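Local coordinates for putative gdp-fucose protein o-fucosyltransferase 1 (Caenorhabditis elegans, PDB 3ZY2) that is a putative glycosyltransferase of the GT-B fold, built from two Rossmann-like halves, with guanosine-5'-diphosphate bound in the crystal, at residues 31-34 against 35-39; 78-81 against 82-86; 124-128 against 129-133; 160-163 against 164-168. One frame throughout, in Å; residues are numbered along the deposited sequence.

All four contacts are local, partly buried and set in the half of the protein built on the six-stranded parallel sheet; contact 1 lies nearest the centre of the chain (about 18 Å, centre to centre) and contact 4 farthest (about 29 Å). Contacts 1 and 3 both end helices with Schellman motifs, whereas contact 2 lies inside helix 77-88 and widens it, and contact 4 is a turn leading into strand 168-171. Packing of Met85 and Thr81 on Ile129 and of Met85 on Val131 ties contact 2 to contact 3. A polar link joins contacts 1 and 4, where Arg39 NH2 donates to Tyr166 O. Contact 4 alone also meets the second subunit, through Tyr166, Lys160 and Phe161.

Contact 1: residues 31-34 against 35-39; sequences LAFA and KALDR
Leu37 settles against Phe33 one turn earlier in helix 20-37, and the two side chains run alongside each other in the same direction. Followed outward, Leu37 begins at CB, which lies 3.6 Å from the backbone oxygen Phe33 O. The next atom, CG, stands 4.1 Å above the plane of the Phe33 ring, displaced toward its rim. From there Leu37 CD1 reaches the far end of the ring, 3.6 Å from Phe33 CZ. The ring can meet it because Phe33 CG lies anti to the backbone N (chi1 176°), which carries the aromatic group along the helix. Beyond this pair, Trp157 makes an edge-to-face contact with Phe33, and Leu169 of strand 168-171 touches Leu37, so the cluster faces the sheet.

The backbone beneath shows how a helix closes. Lys35 N, Ala36 N and Leu37 N each bond to the carbonyl four residues back, the last at 2.9 Å from Phe33 O. At Asp38 the chain leaves helical geometry with a positive phi of 54°. The reversal brings Arg39 N to 3.2 Å from Ala34 O, while Asp38 N bonds to Lys35 O at 3.1 Å. On the exposed flank, Asp38 OD1 forms a salt bridge with Arg73, and Lys35 NZ is held by Tyr71 O as its cation lies against the Tyr71 ring. This is a Schellman motif ending the helix of a beta-alpha-beta unit, strand 10-13, helix 20-37 and strand 40-42, in a Rossmann-like domain.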
loop_
_atom_site.group_PDB
_atom_site.type_symbol
_atom_site.label_atom_id
_atom_site.label_comp_id
_atom_site.label_asym_id
_atom_site.label_seq_id
_atom_site.Cartn_x
_atom_site.Cartn_y
_atom_site.Cartn_z
ATOM N N LEU A 31 -18.466 2.875 -3.526
ATOM C CA LEU A 31 -19.704 3.023 -4.282
ATOM C C LEU A 31 -19.477 3.892 -5.523
ATOM O O LEU A 31 -19.906 3.514 -6.618
ATOM C CB LEU A 31 -20.788 3.619 -3.394
ATOM C CG LEU A 31 -21.481 2.598 -2.475
ATOM C CD1 LEU A 31 -22.147 3.293 -1.301
ATOM C CD2 LEU A 31 -22.516 1.776 -3.220
ATOM N N ALA A 32 -18.785 5.018 -5.339
ATOM C CA ALA A 32 -18.484 5.933 -6.458
ATOM C C ALA A 32 -17.602 5.243 -7.507
ATOM O O ALA A 32 -17.835 5.369 -8.730
ATOM C CB ALA A 32 -17.845 7.189 -5.939
ATOM N N PHE A 33 -16.598 4.507 -7.023
ATOM C CA PHE A 33 -15.694 3.749 -7.887
ATOM C C PHE A 33 -16.433 2.719 -8.750
ATOM O O PHE A 33 -16.199 2.639 -9.968
ATOM C CB PHE A 33 -14.630 3.095 -7.003
ATOM C CG PHE A 33 -13.655 2.198 -7.747
ATOM C CD1 PHE A 33 -12.678 2.745 -8.575
ATOM C CD2 PHE A 33 -13.676 0.816 -7.567
ATOM C CE1 PHE A 33 -11.757 1.922 -9.236
ATOM C CE2 PHE A 33 -12.746 -0.017 -8.235
ATOM C CZ PHE A 33 -11.790 0.548 -9.054
ATOM N N ALA A 34 -17.337 1.947 -8.137
ATOM C CA ALA A 34 -18.102 0.918 -8.851
ATOM C C ALA A 34 -18.987 1.544 -9.923
ATOM O O ALA A 34 -19.077 1.024 -11.036
ATOM C CB ALA A 34 -18.946 0.080 -7.886
ATOM N N LYS A 35 -19.631 2.664 -9.596
ATOM C CA LYS A 35 -20.498 3.343 -10.552
ATOM C C LYS A 35 -19.664 3.825 -11.731
ATOM O O LYS A 35 -20.078 3.671 -12.892
ATOM C CB LYS A 35 -21.245 4.506 -9.897
ATOM C CG LYS A 35 -22.280 5.181 -10.837
ATOM C CD LYS A 35 -23.015 6.272 -10.097
ATOM C CE LYS A 35 -24.232 6.768 -10.869
ATOM N NZ LYS A 35 -25.183 7.432 -9.936
ATOM N N ALA A 36 -18.490 4.382 -11.434
ATOM C CA ALA A 36 -17.614 4.898 -12.506
ATOM C C ALA A 36 -17.106 3.781 -13.414
ATOM O O ALA A 36 -17.009 3.980 -14.637
ATOM C CB ALA A 36 -16.462 5.696 -11.920
ATOM N N LEU A 37 -16.794 2.617 -12.837
ATOM C CA LEU A 37 -16.353 1.461 -13.628
ATOM C C LEU A 37 -17.482 0.716 -14.348
ATOM O O LEU A 37 -17.221 -0.165 -15.186
ATOM C CB LEU A 37 -15.551 0.465 -12.788
ATOM C CG LEU A 37 -14.061 0.694 -12.559
ATOM C CD1 LEU A 37 -13.380 -0.593 -12.095
ATOM C CD2 LEU A 37 -13.399 1.231 -13.807
ATOM N N ASP A 38 -18.721 1.072 -14.011
ATOM C CA ASP A 38 -19.926 0.399 -14.492
ATOM C C ASP A 38 -19.922 -1.112 -14.232
ATOM O O ASP A 38 -20.320 -1.909 -15.076
ATOM C CB ASP A 38 -20.224 0.736 -15.964
ATOM C CG ASP A 38 -21.697 0.590 -16.305
ATOM O OD1 ASP A 38 -22.539 0.520 -15.376
ATOM O OD2 ASP A 38 -22.019 0.545 -17.517
ATOM N N ARG A 39 -19.500 -1.488 -13.028
ATOM C CA ARG A 39 -19.575 -2.858 -12.568
ATOM C C ARG A 39 -20.525 -2.887 -11.376
ATOM O O ARG A 39 -20.616 -1.910 -10.618
ATOM C CB ARG A 39 -18.203 -3.352 -12.107
ATOM C CG ARG A 39 -17.293 -3.780 -13.266
ATOM C CD ARG A 39 -15.967 -4.274 -12.731
ATOM N NE ARG A 39 -15.090 -4.728 -13.820
ATOM C CZ ARG A 39 -14.831 -6.002 -14.105
ATOM N NH1 ARG A 39 -15.336 -6.988 -13.378
ATOM N NH2 ARG A 39 -14.014 -6.294 -15.107
#

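Contact 2: residues 78-81 against 82-86; sequences QEFT and KKIMP
Phe80 meets both Ile84 and Met85 on the buried flank of helix 77-88, and each of these side chains crosses the aromatic one at about a right angle. The CG2 branch of Ile84 lies 3.9 Å from Phe80 CD1. On the CE2 side of the ring, Met85 SD comes within 3.9 Å of Phe80 CE2; the sulfur approaches obliquely, 44° off the ring normal. Val168 of strand 168-171 and Trp89 also touch Phe80.

Packing is thinner on the solvent side. There Gln78 and Lys82 lie side by side, with Gln78 CG 3.6 Å from Lys82 CD. Gln78 is extended, whereas the lysine bends at its last two torsions; the lysine methylenes run beside the glutamine chain and its amide, with Gln78 NE2 3.8 Å from Lys82 CE.

Between these flanks the backbone widens. Phe80 O takes two bonds, from Met85 N at 2.7 Å and nearly straight, and from Ile84 N at 3.1 Å, well above the carbonyl plane. Pro86, whose N carries no hydrogen, follows at once, and the helix kinks there. A wider pi-type turn before a proline kink, lined by a Met-aromatic contact, thus characterises this helix.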
loop_
_atom_site.group_PDB
_atom_site.type_symbol
_atom_site.label_atom_id
_atom_site.label_comp_id
_atom_site.label_asym_id
_atom_site.label_seq_id
_atom_site.Cartn_x
_atom_site.Cartn_y
_atom_site.Cartn_z
ATOM N N GLN A 78 -24.925 -12.474 -0.041
ATOM C CA GLN A 78 -25.627 -13.758 -0.120
ATOM C C GLN A 78 -25.952 -14.127 -1.574
ATOM O O GLN A 78 -25.692 -15.268 -1.995
ATOM C CB GLN A 78 -26.885 -13.778 0.773
ATOM C CG GLN A 78 -27.798 -14.985 0.553
ATOM C CD GLN A 78 -28.900 -15.152 1.594
ATOM O OE1 GLN A 78 -29.270 -14.215 2.309
ATOM N NE2 GLN A 78 -29.440 -16.368 1.675
ATOM N N GLU A 79 -26.501 -13.175 -2.335
ATOM C CA GLU A 79 -26.786 -13.430 -3.753
ATOM C C GLU A 79 -25.497 -13.700 -4.529
ATOM O O GLU A 79 -25.427 -14.629 -5.339
ATOM C CB GLU A 79 -27.600 -12.305 -4.417
ATOM C CG GLU A 79 -27.831 -12.561 -5.921
ATOM C CD GLU A 79 -28.813 -11.614 -6.621
ATOM O OE1 GLU A 79 -29.433 -10.748 -5.971
ATOM O OE2 GLU A 79 -28.979 -11.769 -7.858
ATOM N N PHE A 80 -24.463 -12.905 -4.289
ATOM C CA PHE A 80 -23.202 -13.080 -5.000
ATOM C C PHE A 80 -22.624 -14.478 -4.738
ATOM O O PHE A 80 -22.231 -15.203 -5.663
ATOM C CB PHE A 80 -22.208 -11.979 -4.580
ATOM C CG PHE A 80 -20.895 -12.067 -5.284
ATOM C CD1 PHE A 80 -20.804 -11.826 -6.660
ATOM C CD2 PHE A 80 -19.734 -12.390 -4.578
ATOM C CE1 PHE A 80 -19.596 -11.924 -7.308
ATOM C CE2 PHE A 80 -18.512 -12.483 -5.216
ATOM C CZ PHE A 80 -18.434 -12.251 -6.591
ATOM N N THR A 81 -22.621 -14.844 -3.465
ATOM C CA THR A 81 -21.979 -16.035 -2.920
ATOM C C THR A 81 -22.723 -17.328 -3.313
ATOM O O THR A 81 -22.109 -18.361 -3.668
ATOM C CB THR A 81 -21.840 -15.772 -1.376
ATOM O OG1 THR A 81 -20.493 -15.367 -1.058
ATOM C CG2 THR A 81 -22.308 -16.893 -0.514
ATOM N N LYS A 82 -24.044 -17.252 -3.321
ATOM C CA LYS A 82 -24.853 -18.432 -3.592
ATOM C C LYS A 82 -25.233 -18.580 -5.070
ATOM O O LYS A 82 -25.278 -19.713 -5.593
ATOM C CB LYS A 82 -26.064 -18.461 -2.655
ATOM C CG LYS A 82 -25.659 -18.712 -1.187
ATOM C CD LYS A 82 -26.738 -18.333 -0.159
ATOM C CE LYS A 82 -27.921 -19.301 -0.170
ATOM N NZ LYS A 82 -27.495 -20.727 0.022
ATOM N N LYS A 83 -25.458 -17.456 -5.752
ATOM C CA LYS A 83 -26.045 -17.469 -7.095
ATOM C C LYS A 83 -25.121 -17.065 -8.234
ATOM O O LYS A 83 -25.319 -17.515 -9.375
ATOM C CB LYS A 83 -27.305 -16.603 -7.145
ATOM C CG LYS A 83 -28.505 -17.217 -6.453
ATOM C CD LYS A 83 -29.784 -16.521 -6.857
ATOM C CE LYS A 83 -30.928 -17.516 -6.991
ATOM N NZ LYS A 83 -30.738 -18.432 -8.162
ATOM N N ILE A 84 -24.114 -16.241 -7.942
ATOM C CA ILE A 84 -23.293 -15.617 -8.986
ATOM C C ILE A 84 -21.881 -16.225 -9.064
ATOM O O ILE A 84 -21.476 -16.721 -10.117
ATOM C CB ILE A 84 -23.272 -14.051 -8.850
ATOM C CG1 ILE A 84 -24.705 -13.490 -8.971
ATOM C CG2 ILE A 84 -22.359 -13.419 -9.889
ATOM C CD1 ILE A 84 -24.880 -12.026 -8.528
ATOM N N MET A 85 -21.164 -16.203 -7.941
ATOM C CA MET A 85 -19.813 -16.763 -7.794
ATOM C C MET A 85 -19.541 -18.149 -8.415
ATOM O O MET A 85 -18.536 -18.310 -9.083
ATOM C CB MET A 85 -19.456 -16.818 -6.302
ATOM C CG MET A 85 -18.044 -16.626 -5.974
ATOM S SD MET A 85 -18.034 -16.230 -4.223
ATOM C CE MET A 85 -17.630 -17.786 -3.451
ATOM N N PRO A 86 -20.413 -19.147 -8.150
ATOM C CA PRO A 86 -20.058 -20.518 -8.560
ATOM C C PRO A 86 -19.757 -20.665 -10.051
ATOM O O PRO A 86 -18.796 -21.345 -10.395
ATOM C CB PRO A 86 -21.283 -21.338 -8.144
ATOM C CG PRO A 86 -21.832 -20.595 -6.975
ATOM C CD PRO A 86 -21.631 -19.132 -7.318
#

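Contact 3: residues 124-128 against 129-133; sequences PYWDQ and IDVSF
Trp126 and Phe133 meet as a T-shaped pair in which the edge of the phenylalanine points at the face of the indole. Phe133 CZ sits over the centre of that face, 3.7 Å above its plane, with the two rings turned 77° apart. Tyr125 CD2 lies over the opposite face, so the indole is sandwiched, and its NE1 is bonded to Ser172 OG.

Aliphatic contacts gather at one corner of the same ring. Trp126 CE3 lies 3.8 Å from Ile129 CD1 and also 3.8 Å from Val131 CG1. Ile129 reaches it with CG1 placed between the backbone N and the carbonyl carbon (chi1 60°), a crowded position that directs CD1 back along the indole. Met77 of helix 77-88 also touches Ile129.

Backbone hydrogen bonds fix the reversal that brings these groups together. Val131 N donates to Trp126 O at 3.0 Å and almost straight, while Asp130 N donates to Asp127 O at 2.8 Å. Asp130 has a positive phi and is the C-prime residue. On the exposed side, Lys117 forms a salt bridge with Asp127. The whole is a Schellman motif that ends helix 122-128 and steers the chain toward strand 135-138 of the parallel sheet.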
loop_
_atom_site.group_PDB
_atom_site.type_symbol
_atom_site.label_atom_id
_atom_site.label_comp_id
_atom_site.label_asym_id
_atom_site.label_seq_id
_atom_site.Cartn_x
_atom_site.Cartn_y
_atom_site.Cartn_z
ATOM N N PRO A 124 -10.086 -13.745 8.217
ATOM C CA PRO A 124 -11.475 -14.082 8.571
ATOM C C PRO A 124 -12.534 -13.574 7.581
ATOM O O PRO A 124 -13.522 -14.278 7.346
ATOM C CB PRO A 124 -11.653 -13.451 9.960
ATOM C CG PRO A 124 -10.259 -13.452 10.528
ATOM C CD PRO A 124 -9.379 -13.135 9.362
ATOM N N TYR A 125 -12.330 -12.395 6.990
ATOM C CA TYR A 125 -13.275 -11.859 6.005
ATOM C C TYR A 125 -13.445 -12.765 4.794
ATOM O O TYR A 125 -14.569 -13.163 4.444
ATOM C CB TYR A 125 -12.860 -10.470 5.550
ATOM C CG TYR A 125 -13.903 -9.801 4.704
ATOM C CD1 TYR A 125 -14.881 -9.010 5.301
ATOM C CD2 TYR A 125 -13.899 -9.931 3.312
ATOM C CE1 TYR A 125 -15.847 -8.387 4.551
ATOM C CE2 TYR A 125 -14.858 -9.282 2.536
ATOM C CZ TYR A 125 -15.837 -8.524 3.168
ATOM O OH TYR A 125 -16.778 -7.863 2.423
ATOM N N TRP A 126 -12.334 -13.113 4.158
ATOM C CA TRP A 126 -12.413 -13.964 2.974
ATOM C C TRP A 126 -12.751 -15.408 3.347
ATOM O O TRP A 126 -13.463 -16.069 2.592
ATOM C CB TRP A 126 -11.142 -13.841 2.134
ATOM C CG TRP A 126 -10.944 -12.436 1.592
ATOM C CD1 TRP A 126 -10.024 -11.514 2.025
ATOM C CD2 TRP A 126 -11.700 -11.780 0.547
ATOM N NE1 TRP A 126 -10.138 -10.348 1.304
ATOM C CE2 TRP A 126 -11.161 -10.476 0.395
ATOM C CE3 TRP A 126 -12.772 -12.164 -0.273
ATOM C CZ2 TRP A 126 -11.649 -9.558 -0.544
ATOM C CZ3 TRP A 126 -13.253 -11.243 -1.224
ATOM C CH2 TRP A 126 -12.698 -9.950 -1.335
ATOM N N ASP A 127 -12.288 -15.871 4.517
ATOM C CA ASP A 127 -12.654 -17.201 5.041
ATOM C C ASP A 127 -14.168 -17.334 5.156
ATOM O O ASP A 127 -14.736 -18.379 4.811
ATOM C CB ASP A 127 -12.044 -17.450 6.428
ATOM C CG ASP A 127 -10.625 -17.984 6.375
ATOM O OD1 ASP A 127 -10.122 -18.310 5.277
ATOM O OD2 ASP A 127 -10.024 -18.101 7.477
ATOM N N GLN A 128 -14.811 -16.269 5.639
ATOM C CA GLN A 128 -16.264 -16.255 5.875
ATOM C C GLN A 128 -17.057 -16.603 4.622
ATOM O O GLN A 128 -18.115 -17.236 4.705
ATOM C CB GLN A 128 -16.718 -14.906 6.446
ATOM C CG GLN A 128 -18.223 -14.546 6.246
ATOM C CD GLN A 128 -19.200 -15.511 6.912
ATOM O OE1 GLN A 128 -18.857 -16.233 7.854
ATOM N NE2 GLN A 128 -20.437 -15.529 6.412
ATOM N N ILE A 129 -16.542 -16.192 3.471
ATOM C CA ILE A 129 -17.191 -16.482 2.204
ATOM C C ILE A 129 -16.439 -17.549 1.409
ATOM O O ILE A 129 -16.652 -17.700 0.205
ATOM C CB ILE A 129 -17.479 -15.185 1.380
ATOM C CG1 ILE A 129 -16.194 -14.408 1.058
ATOM C CG2 ILE A 129 -18.520 -14.326 2.099
ATOM C CD1 ILE A 129 -16.374 -13.339 -0.040
ATOM N N ASP A 130 -15.565 -18.291 2.098
ATOM C CA ASP A 130 -14.875 -19.447 1.512
ATOM C C ASP A 130 -14.090 -19.096 0.247
ATOM O O ASP A 130 -14.054 -19.880 -0.715
ATOM C CB ASP A 130 -15.878 -20.596 1.246
ATOM C CG ASP A 130 -16.532 -21.115 2.525
ATOM O OD1 ASP A 130 -15.804 -21.378 3.514
ATOM O OD2 ASP A 130 -17.778 -21.272 2.540
ATOM N N VAL A 131 -13.443 -17.925 0.270
ATOM C CA VAL A 131 -12.642 -17.431 -0.861
ATOM C C VAL A 131 -11.153 -17.535 -0.541
ATOM O O VAL A 131 -10.715 -17.101 0.525
ATOM C CB VAL A 131 -13.026 -15.959 -1.259
ATOM C CG1 VAL A 131 -11.977 -15.320 -2.191
ATOM C CG2 VAL A 131 -14.411 -15.923 -1.909
ATOM N N SER A 132 -10.410 -18.156 -1.450
ATOM C CA SER A 132 -8.952 -18.105 -1.451
ATOM C C SER A 132 -8.508 -17.594 -2.814
ATOM O O SER A 132 -9.222 -17.745 -3.805
ATOM C CB SER A 132 -8.342 -19.475 -1.138
ATOM O OG SER A 132 -8.621 -19.837 0.206
ATOM N N PHE A 133 -7.345 -16.952 -2.858
ATOM C CA PHE A 133 -6.865 -16.359 -4.094
ATOM C C PHE A 133 -5.740 -17.183 -4.702
ATOM O O PHE A 133 -4.944 -17.776 -3.976
ATOM C CB PHE A 133 -6.404 -14.917 -3.856
ATOM C CG PHE A 133 -7.512 -14.004 -3.398
ATOM C CD1 PHE A 133 -8.478 -13.560 -4.297
ATOM C CD2 PHE A 133 -7.602 -13.624 -2.065
ATOM C CE1 PHE A 133 -9.515 -12.730 -3.870
ATOM C CE2 PHE A 133 -8.622 -12.799 -1.635
ATOM C CZ PHE A 133 -9.576 -12.348 -2.537
#

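Contact 4: residues 160-163 against 164-168; sequences KFPS and EEYPV
Phe161 and Tyr166 form a T-shaped stack in which the edge of Phe161 points at the Tyr166 face: Phe161 CD1 lies over the centre of that face, 3.8 Å above its plane, Tyr166 CD2 lies near the Phe161 ring plane, and the rings stand 85° apart. The opposite face of Tyr166 carries Glu165 CG toward its rim, and Pro162 O lies near the ring plane at the edge. Over one face of Phe161 sits Lys160 CG, centred on the ring. These groups decorate an alpha-turn in the loop between helix 157-160 and strand 168-171 of the Rossmann-like domain.

One backbone bond closes the turn. Tyr166 N donates to Pro162 O at 2.9 Å, with the donor almost in line with the carbonyl bond. Tyr166 CG is anti to its carbonyl carbon (chi1 -56°), a setting that lays the tyrosine alongside the proline, with Pro162 CD 3.8 Å from Tyr166 CD2.

The polar ends look beyond the turn. Tyr166 OH is bonded to Glu137 and to Thr235 of the second subunit, whose Arg237 also donates to Lys160 O and packs on Phe161; the stack therefore borders the interface between subunits. Pro167 has no N-H for Ser163 O, which lies 3.6 Å from Pro167 CD.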
loop_
_atom_site.group_PDB
_atom_site.type_symbol
_atom_site.label_atom_id
_atom_site.label_comp_id
_atom_site.label_asym_id
_atom_site.label_seq_id
_atom_site.Cartn_x
_atom_site.Cartn_y
_atom_site.Cartn_z
ATOM N N LYS A 160 -7.574 -2.461 -19.392
ATOM C CA LYS A 160 -6.727 -3.419 -18.682
ATOM C C LYS A 160 -7.482 -4.647 -18.135
ATOM O O LYS A 160 -6.971 -5.769 -18.202
ATOM C CB LYS A 160 -5.905 -2.733 -17.586
ATOM C CG LYS A 160 -4.875 -3.661 -16.968
ATOM C CD LYS A 160 -3.973 -2.979 -15.975
ATOM C CE LYS A 160 -2.930 -3.969 -15.466
ATOM N NZ LYS A 160 -1.896 -3.350 -14.586
ATOM N N PHE A 161 -8.691 -4.448 -17.611
ATOM C CA PHE A 161 -9.452 -5.572 -17.037
ATOM C C PHE A 161 -10.822 -5.803 -17.679
ATOM O O PHE A 161 -11.848 -5.451 -17.086
ATOM C CB PHE A 161 -9.609 -5.420 -15.518
ATOM C CG PHE A 161 -8.308 -5.227 -14.785
ATOM C CD1 PHE A 161 -7.368 -6.256 -14.716
ATOM C CD2 PHE A 161 -8.021 -4.019 -14.166
ATOM C CE1 PHE A 161 -6.165 -6.078 -14.045
ATOM C CE2 PHE A 161 -6.811 -3.828 -13.484
ATOM C CZ PHE A 161 -5.885 -4.865 -13.428
ATOM N N PRO A 162 -10.848 -6.415 -18.883
ATOM C CA PRO A 162 -12.125 -6.709 -19.539
ATOM C C PRO A 162 -12.946 -7.730 -18.755
ATOM O O PRO A 162 -12.387 -8.566 -18.038
ATOM C CB PRO A 162 -11.705 -7.298 -20.895
ATOM C CG PRO A 162 -10.262 -6.925 -21.061
ATOM C CD PRO A 162 -9.703 -6.886 -19.683
ATOM N N SER A 163 -14.263 -7.660 -18.919
ATOM C CA SER A 163 -15.204 -8.492 -18.177
ATOM C C SER A 163 -15.053 -9.990 -18.422
ATOM O O SER A 163 -15.248 -10.785 -17.506
ATOM C CB SER A 163 -16.640 -8.068 -18.498
ATOM O OG SER A 163 -16.696 -6.717 -18.942
ATOM N N GLU A 164 -14.711 -10.381 -19.653
ATOM C CA GLU A 164 -14.643 -11.800 -20.011
ATOM C C GLU A 164 -13.582 -12.587 -19.221
ATOM O O GLU A 164 -13.878 -13.667 -18.686
ATOM C CB GLU A 164 -14.454 -11.974 -21.527
ATOM C CG GLU A 164 -14.320 -13.431 -22.005
ATOM C CD GLU A 164 -15.648 -14.164 -22.191
ATOM O OE1 GLU A 164 -16.628 -13.895 -21.455
ATOM O OE2 GLU A 164 -15.711 -15.034 -23.092
ATOM N N GLU A 165 -12.365 -12.050 -19.152
ATOM C CA GLU A 165 -11.296 -12.672 -18.372
ATOM C C GLU A 165 -11.367 -12.290 -16.894
ATOM O O GLU A 165 -10.979 -13.095 -16.029
ATOM C CB GLU A 165 -9.918 -12.318 -18.938
ATOM C CG GLU A 165 -8.724 -12.979 -18.206
ATOM C CD GLU A 165 -8.734 -14.515 -18.238
ATOM O OE1 GLU A 165 -9.190 -15.102 -19.244
ATOM O OE2 GLU A 165 -8.290 -15.137 -17.245
ATOM N N TYR A 166 -11.867 -11.077 -16.615
ATOM C CA TYR A 166 -11.947 -10.537 -15.241
ATOM C C TYR A 166 -13.387 -10.213 -14.839
ATOM O O TYR A 166 -13.768 -9.034 -14.717
ATOM C CB TYR A 166 -11.058 -9.300 -15.071
ATOM C CG TYR A 166 -9.623 -9.552 -15.429
ATOM C CD1 TYR A 166 -8.771 -10.185 -14.528
ATOM C CD2 TYR A 166 -9.117 -9.172 -16.674
ATOM C CE1 TYR A 166 -7.452 -10.444 -14.851
ATOM C CE2 TYR A 166 -7.796 -9.415 -17.007
ATOM C CZ TYR A 166 -6.964 -10.043 -16.091
ATOM O OH TYR A 166 -5.658 -10.293 -16.434
ATOM N N PRO A 167 -14.201 -11.259 -14.621
ATOM C CA PRO A 167 -15.600 -11.047 -14.277
ATOM C C PRO A 167 -15.759 -10.394 -12.904
ATOM O O PRO A 167 -16.769 -9.725 -12.657
ATOM C CB PRO A 167 -16.184 -12.465 -14.268
ATOM C CG PRO A 167 -15.018 -13.377 -14.151
ATOM C CD PRO A 167 -13.892 -12.689 -14.825
ATOM N N VAL A 168 -14.778 -10.609 -12.033
ATOM C CA VAL A 168 -14.843 -10.096 -10.659
ATOM C C VAL A 168 -13.521 -9.440 -10.282
ATOM O O VAL A 168 -12.483 -10.093 -10.266
ATOM C CB VAL A 168 -15.190 -11.201 -9.614
ATOM C CG1 VAL A 168 -15.177 -10.591 -8.181
ATOM C CG2 VAL A 168 -16.543 -11.858 -9.911
#